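Local atomic coordinates of CG5036 (Drosophila melanogaster, PDB entry 4IGU), a protein that binds G-protein alpha subunits through its RGS domain, and probably both speeds their GTP hydrolysis and slows their GDP release. Residues E50-L53 with F54-C58. Sequence-based numbering, arbitrary orientation.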
# COMPACT_ATOMS: atom_id res chain seq x y z
N GLU A 50 6.76 3.39 -1.93
CA GLU A 50 5.83 4.52 -2.00
C GLU A 50 4.43 4.06 -2.40
O GLU A 50 3.44 4.74 -2.10
CB GLU A 50 6.32 5.59 -2.98
CG GLU A 50 6.37 5.13 -4.43
CD GLU A 50 7.70 4.52 -4.77
OE1 GLU A 50 8.51 4.30 -3.84
OE2 GLU A 50 7.95 4.28 -5.98
N ASN A 51 4.34 2.92 -3.07
CA ASN A 51 3.05 2.36 -3.45
C ASN A 51 2.18 1.98 -2.25
O ASN A 51 1.00 2.35 -2.17
CB ASN A 51 3.25 1.16 -4.38
CG ASN A 51 3.58 1.57 -5.79
OD1 ASN A 51 3.38 2.72 -6.17
ND2 ASN A 51 4.09 0.63 -6.60
N ILE A 52 2.74 1.24 -1.30
CA ILE A 52 1.96 0.85 -0.13
C ILE A 52 1.79 2.01 0.87
O ILE A 52 0.76 2.12 1.55
CB ILE A 52 2.54 -0.43 0.55
CG1 ILE A 52 1.49 -1.08 1.45
CG2 ILE A 52 3.85 -0.11 1.30
CD1 ILE A 52 1.88 -2.44 1.98
N LEU A 53 2.79 2.88 0.96
CA LEU A 53 2.68 4.02 1.85
C LEU A 53 1.56 4.97 1.37
O LEU A 53 0.78 5.48 2.18
CB LEU A 53 4.03 4.74 1.98
CG LEU A 53 5.07 3.90 2.76
CD1 LEU A 53 6.50 4.37 2.51
CD2 LEU A 53 4.77 3.94 4.25
N PHE A 54 1.47 5.17 0.06
CA PHE A 54 0.37 5.97 -0.50
C PHE A 54 -0.95 5.29 -0.20
O PHE A 54 -1.91 5.93 0.25
CB PHE A 54 0.55 6.13 -2.02
CG PHE A 54 -0.66 6.70 -2.74
CD1 PHE A 54 -1.06 8.02 -2.53
CD2 PHE A 54 -1.38 5.93 -3.65
CE1 PHE A 54 -2.15 8.56 -3.21
CE2 PHE A 54 -2.48 6.46 -4.33
CZ PHE A 54 -2.87 7.77 -4.11
N TRP A 55 -1.00 3.97 -0.42
CA TRP A 55 -2.22 3.21 -0.20
C TRP A 55 -2.67 3.27 1.26
O TRP A 55 -3.85 3.45 1.57
CB TRP A 55 -2.06 1.75 -0.66
CG TRP A 55 -3.37 0.99 -0.66
CD1 TRP A 55 -4.29 0.92 -1.67
CD2 TRP A 55 -3.93 0.25 0.44
NE1 TRP A 55 -5.37 0.17 -1.28
CE2 TRP A 55 -5.18 -0.25 0.01
CE3 TRP A 55 -3.49 -0.04 1.74
CZ2 TRP A 55 -5.99 -1.04 0.84
CZ3 TRP A 55 -4.30 -0.82 2.56
CH2 TRP A 55 -5.53 -1.32 2.10
N LEU A 56 -1.72 3.15 2.18
CA LEU A 56 -2.04 3.28 3.59
C LEU A 56 -2.49 4.71 3.95
O LEU A 56 -3.35 4.90 4.81
CB LEU A 56 -0.83 2.86 4.44
CG LEU A 56 -0.49 1.38 4.34
CD1 LEU A 56 0.88 1.14 4.95
CD2 LEU A 56 -1.55 0.54 5.03
N ALA A 57 -1.90 5.70 3.30
CA ALA A 57 -2.26 7.09 3.59
C ALA A 57 -3.70 7.36 3.16
O ALA A 57 -4.42 8.10 3.84
CB ALA A 57 -1.30 8.07 2.89
N CYS A 58 -4.10 6.80 2.03
CA CYS A 58 -5.49 6.90 1.58
C CYS A 58 -6.47 6.22 2.54
O CYS A 58 -7.55 6.75 2.78
CB CYS A 58 -5.65 6.34 0.18
SG CYS A 58 -4.80 7.32 -1.10
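Four successive i to i+4 backbone bonds join Glu50-Leu53 to Phe54-Ala57 in the first turns of helix 50-61. Phe54 N lies 3.0 Å from Glu50 O, and Trp55 N 3.1 Å from Asn51 O. Leu56 N to Ile52 O is the shortest, 2.8 Å, and the straightest at 162°. Ala57 N follows, 2.9 Å from Leu53 O, and Cys58 N to Phe54 O continues the pattern.

One turn apart, Ile52 and Leu56 run side by side and point the same way, with Ile52 CG1 4.2 Å from Leu56 CD1. Leu56 also touches backbone: its CG, beside N and anti to the carbonyl carbon (chi1 -67°), sits 3.1 Å from Ile52 O. Ile52 also packs on Leu43 of helix 33-45.

The aromatic rings leave the helix on other sides. With CG anti to N (chi1 169°), the Phe54 ring leans forward along the helix, and Cys58 SG lies 3.5 Å above one face, offset toward the rim. Phe54 also touches Ile77, and Trp55 meets Tyr120. Glu50 forms a salt bridge with Arg88.

The four bonded C=O and N-H pairs thus satisfy each other, leaving mainly apolar side chains to join this central helix to its neighbours in the all-helical RGS domain.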